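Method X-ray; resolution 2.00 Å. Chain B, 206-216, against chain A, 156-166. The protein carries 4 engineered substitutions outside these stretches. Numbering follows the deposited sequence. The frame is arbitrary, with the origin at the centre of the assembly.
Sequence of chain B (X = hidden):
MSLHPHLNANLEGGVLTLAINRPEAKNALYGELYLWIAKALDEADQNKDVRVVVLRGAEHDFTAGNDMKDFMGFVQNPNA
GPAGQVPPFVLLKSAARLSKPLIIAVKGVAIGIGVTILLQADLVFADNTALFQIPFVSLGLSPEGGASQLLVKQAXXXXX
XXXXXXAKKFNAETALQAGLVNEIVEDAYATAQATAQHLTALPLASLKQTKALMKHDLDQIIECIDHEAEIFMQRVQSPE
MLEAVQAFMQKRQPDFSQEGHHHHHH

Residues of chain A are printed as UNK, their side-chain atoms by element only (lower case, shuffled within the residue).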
# COMPACT_ATOMS: atom_id res chain seq x y z
N SER B 206 24.51 4.98 0.69
CA SER B 206 23.28 5.16 -0.08
C SER B 206 22.26 4.09 0.34
O SER B 206 21.08 4.40 0.57
CB SER B 206 23.52 5.09 -1.61
OG SER B 206 24.27 6.20 -2.10
N LEU B 207 22.68 2.84 0.45
CA LEU B 207 21.75 1.77 0.90
C LEU B 207 21.39 1.96 2.38
O LEU B 207 20.24 1.76 2.80
CB LEU B 207 22.33 0.36 0.65
CG LEU B 207 22.29 -0.14 -0.80
CD1 LEU B 207 23.17 -1.39 -0.98
CD2 LEU B 207 20.79 -0.44 -1.22
N LYS B 208 22.37 2.36 3.20
CA LYS B 208 22.03 2.53 4.62
C LYS B 208 21.03 3.68 4.83
O LYS B 208 20.00 3.51 5.52
CB LYS B 208 23.32 2.78 5.42
CG LYS B 208 23.11 3.08 6.91
CD LYS B 208 24.50 3.07 7.60
CE LYS B 208 24.39 2.35 8.93
NZ LYS B 208 24.17 3.33 10.01
N GLN B 209 21.30 4.83 4.24
CA GLN B 209 20.41 5.98 4.48
C GLN B 209 19.02 5.75 3.82
O GLN B 209 18.02 6.19 4.35
CB GLN B 209 21.02 7.29 3.95
CG GLN B 209 22.37 7.68 4.58
CD GLN B 209 22.19 7.95 6.05
OE1 GLN B 209 22.98 7.48 6.91
NE2 GLN B 209 21.14 8.69 6.37
N THR B 210 18.98 5.06 2.67
CA THR B 210 17.67 4.76 2.01
C THR B 210 16.84 3.83 2.91
O THR B 210 15.65 4.10 3.20
CB THR B 210 17.87 4.09 0.62
OG1 THR B 210 18.53 5.00 -0.26
CG2 THR B 210 16.52 3.64 -0.02
N LYS B 211 17.44 2.72 3.36
CA LYS B 211 16.72 1.87 4.31
C LYS B 211 16.29 2.61 5.62
O LYS B 211 15.17 2.44 6.10
CB LYS B 211 17.49 0.61 4.67
CG LYS B 211 16.62 -0.31 5.51
CD LYS B 211 17.15 -1.75 5.48
CE LYS B 211 16.56 -2.55 6.59
NZ LYS B 211 16.83 -3.99 6.49
N ALA B 212 17.15 3.46 6.16
CA ALA B 212 16.78 4.12 7.41
C ALA B 212 15.60 5.08 7.17
O ALA B 212 14.70 5.19 8.02
CB ALA B 212 18.06 4.87 8.04
N LEU B 213 15.59 5.77 6.03
CA LEU B 213 14.40 6.61 5.69
C LEU B 213 13.12 5.80 5.53
O LEU B 213 12.05 6.21 5.98
CB LEU B 213 14.64 7.41 4.41
CG LEU B 213 15.62 8.55 4.60
CD1 LEU B 213 16.20 8.94 3.22
CD2 LEU B 213 14.91 9.72 5.28
N MET B 214 13.23 4.64 4.85
CA MET B 214 12.05 3.77 4.62
C MET B 214 11.53 3.26 5.96
O MET B 214 10.31 3.11 6.17
CB MET B 214 12.42 2.59 3.69
CG MET B 214 12.77 3.06 2.24
SD MET B 214 13.25 1.71 1.12
CE MET B 214 11.70 0.86 1.02
N LYS B 215 12.45 3.00 6.88
CA LYS B 215 12.10 2.51 8.22
C LYS B 215 12.18 3.59 9.30
O LYS B 215 12.56 3.32 10.44
CB LYS B 215 12.96 1.29 8.56
CG LYS B 215 12.70 0.13 7.55
CD LYS B 215 13.24 -1.18 7.98
CE LYS B 215 12.39 -1.86 9.02
NZ LYS B 215 12.76 -3.31 9.04
N HIS B 216 11.76 4.81 8.93
CA HIS B 216 11.68 5.95 9.83
C HIS B 216 10.80 5.62 11.05
O HIS B 216 10.96 6.23 12.11
CB HIS B 216 11.07 7.17 9.09
CG HIS B 216 9.63 6.98 8.73
ND1 HIS B 216 8.60 7.45 9.51
CD2 HIS B 216 9.05 6.34 7.69
CE1 HIS B 216 7.44 7.10 8.97
NE2 HIS B 216 7.69 6.43 7.86
N UNK A 156 3.76 -0.72 -1.73
CA UNK A 156 4.02 -1.78 -0.75
C UNK A 156 5.52 -1.73 -0.38
O UNK A 156 6.35 -1.37 -1.21
N UNK A 157 5.90 -2.10 0.85
CA UNK A 157 7.32 -2.02 1.23
C UNK A 157 8.26 -2.87 0.34
O UNK A 157 9.27 -2.37 -0.16
c UNK A 157 10.68 -0.83 4.17
c UNK A 157 7.52 -2.42 2.71
c UNK A 157 9.35 -1.02 3.77
c UNK A 157 11.29 -2.99 3.30
o UNK A 157 12.94 -1.60 4.29
c UNK A 157 11.63 -1.81 3.92
c UNK A 157 8.96 -2.20 3.14
c UNK A 157 9.94 -3.18 2.91
N UNK A 158 7.95 -4.15 0.12
CA UNK A 158 8.86 -5.01 -0.65
C UNK A 158 9.16 -4.48 -2.04
O UNK A 158 10.31 -4.49 -2.49
c UNK A 158 8.32 -6.46 -0.74
c UNK A 158 8.05 -8.78 2.06
n UNK A 158 9.18 -8.18 2.40
c UNK A 158 9.48 -7.22 1.46
n UNK A 158 7.64 -8.26 0.92
c UNK A 158 8.51 -7.26 0.52
N UNK A 159 8.13 -4.05 -2.77
CA UNK A 159 8.39 -3.56 -4.13
C UNK A 159 9.12 -2.23 -4.10
O UNK A 159 9.96 -1.97 -4.96
c UNK A 159 8.16 -4.23 -7.18
c UNK A 159 7.09 -3.43 -4.96
c UNK A 159 7.33 -3.11 -6.43
n UNK A 159 8.18 -6.85 -7.57
c UNK A 159 7.56 -5.65 -6.87
N UNK A 160 8.76 -1.37 -3.16
CA UNK A 160 9.44 -0.08 -3.08
C UNK A 160 10.94 -0.34 -2.79
O UNK A 160 11.81 0.30 -3.36
c UNK A 160 8.82 0.83 -1.98
N UNK A 161 11.22 -1.25 -1.86
CA UNK A 161 12.64 -1.55 -1.57
C UNK A 161 13.35 -2.13 -2.80
O UNK A 161 14.50 -1.77 -3.08
c UNK A 161 12.75 -2.50 -0.36
N UNK A 162 12.68 -2.99 -3.57
CA UNK A 162 13.30 -3.51 -4.83
C UNK A 162 13.67 -2.41 -5.85
O UNK A 162 14.80 -2.36 -6.40
c UNK A 162 11.77 -6.06 -7.48
c UNK A 162 12.39 -4.60 -5.47
o UNK A 162 10.83 -6.52 -6.79
c UNK A 162 12.78 -5.07 -6.90
o UNK A 162 11.90 -6.31 -8.66
N UNK A 163 12.78 -1.46 -6.06
CA UNK A 163 13.07 -0.40 -7.04
C UNK A 163 14.07 0.59 -6.50
O UNK A 163 14.89 1.11 -7.24
c UNK A 163 11.15 -1.24 -9.32
c UNK A 163 10.63 -0.54 -8.04
c UNK A 163 9.33 0.27 -8.34
c UNK A 163 11.78 0.33 -7.43
N UNK A 164 13.99 0.88 -5.20
CA UNK A 164 14.94 1.86 -4.62
C UNK A 164 16.31 1.22 -4.40
O UNK A 164 17.33 1.83 -4.75
c UNK A 164 12.61 3.88 -2.10
c UNK A 164 13.27 3.46 -3.46
c UNK A 164 14.40 2.44 -3.30
c UNK A 164 13.78 4.69 -4.13
N UNK A 165 16.36 0.02 -3.81
CA UNK A 165 17.70 -0.55 -3.47
C UNK A 165 18.45 -0.94 -4.76
O UNK A 165 19.66 -0.74 -4.87
c UNK A 165 17.26 -1.64 -1.16
c UNK A 165 17.38 -2.73 -0.30
c UNK A 165 17.61 -1.82 -2.64
c UNK A 165 17.09 -2.61 1.05
c UNK A 165 16.58 -1.41 1.55
c UNK A 165 16.76 -0.44 -0.65
c UNK A 165 16.41 -0.33 0.71
N UNK A 166 17.77 -1.57 -5.72
CA UNK A 166 18.50 -2.12 -6.88
C UNK A 166 18.78 -1.03 -7.89
O UNK A 166 19.69 -1.17 -8.72
c UNK A 166 17.75 -3.25 -7.59
c UNK A 166 17.45 -4.42 -6.66
o UNK A 166 16.54 -2.75 -8.20

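Position 156 of chain A has no side-chain atoms and touches nothing on chain B, and its phi/psi of 94/149° would jam a CB against the carbonyl oxygen of the preceding residue; it is glycine. Gly156(A) takes the N-cap position, and its O accepts a hydrogen bond from N of position 160 (3.1 Å).

At position 157 one carbon leads to a six-carbon ring bearing one oxygen; the ring has Met214(B) over one face and Lys215(B) close by, and the composition defines tyrosine. The CA-to-CB bond of Tyr157(A) runs sideways to chain B, but with chi1 in t the end of the side chain comes nearer. CE of Met214(B) lies 3.7 Å from CE1 of Tyr157(A), in a CH-pi contact. OH of Tyr157(A) lies 3.7 Å from CG of Lys215(B), a packing contact with the aliphatic part of the lysine; the hydroxyl finds a hydrogen bond elsewhere in the structure.

Position 158 carries one carbon and a five-membered ring of three carbons and two nitrogens, out of contact with chain B: histidine. Its CA-to-CB bond points away from chain B.

Four carbons in a row ending in nitrogen, touching nothing on chain B, identify position 159 as lysine. NZ of Lys159(A) turns instead to position 162 of its own helix.

Positions 160 and 161 each have a single side-chain carbon that meets the methyl of Met214(B), and both are alanine. CE of Met214(B) reaches CB of Ala160(A) at 4.2 Å and CB of Ala161(A) at 3.8 Å. It comes closer still to the backbone, 3.6 Å from N of Ala161(A).

Position 162 has three carbons, the third carrying two oxygens, and makes no contact with chain B, so it is glutamate. The CA-to-CB bond of Glu162(A) points away, and its OE2 forms a salt bridge with NZ of Lys159(A) at 2.8 Å.

Positions 163 and 164 each show four carbons forked at the second; the first touches nothing on chain B, the second meets Thr210(B) and Met214(B). Both have the pattern of leucine. The CA-to-CB bond of Leu164(A) points toward chain B, and its CD1 lies 3.9 Å from SD of Met214(B).

At position 165 one carbon precedes an unsubstituted six-carbon ring that meets Leu207(B), Thr210(B), Lys211(B) and Met214(B): phenylalanine. CG of Phe165(A) lies 3.7 Å from CD2 of Leu207(B), and CZ of Phe165(A) lies 3.8 Å from CB of Lys211(B). CG2 of Thr210(B) meets the ring edge, 4.0 Å from CE1 of Phe165(A).

Position 166 has one carbon bearing an oxygen and another carbon, none touching chain B, hence threonine. The CA-to-CB bond of Thr166(A) points away, and its OG1 donates to O of Glu162(A) at 2.5 Å.

The two helices run nearly antiparallel, at 156°, with their axes 10.4 Å apart at closest approach. Two reciprocal knobs join them: Phe165(A) sits among the four chain B residues it meets, while Met214(B) sits among Tyr157(A), Ala160(A), Ala161(A) and Leu164(A). The knobs also meet each other, SD of Met214(B) lying 3.8 Å from CE1 of Phe165(A). No hydrogen bond crosses between the stretches, so the 447 Å² they bury rests on the fit of largely apolar surfaces.

Chain A, residues 156-166: GYHKAAELLFT
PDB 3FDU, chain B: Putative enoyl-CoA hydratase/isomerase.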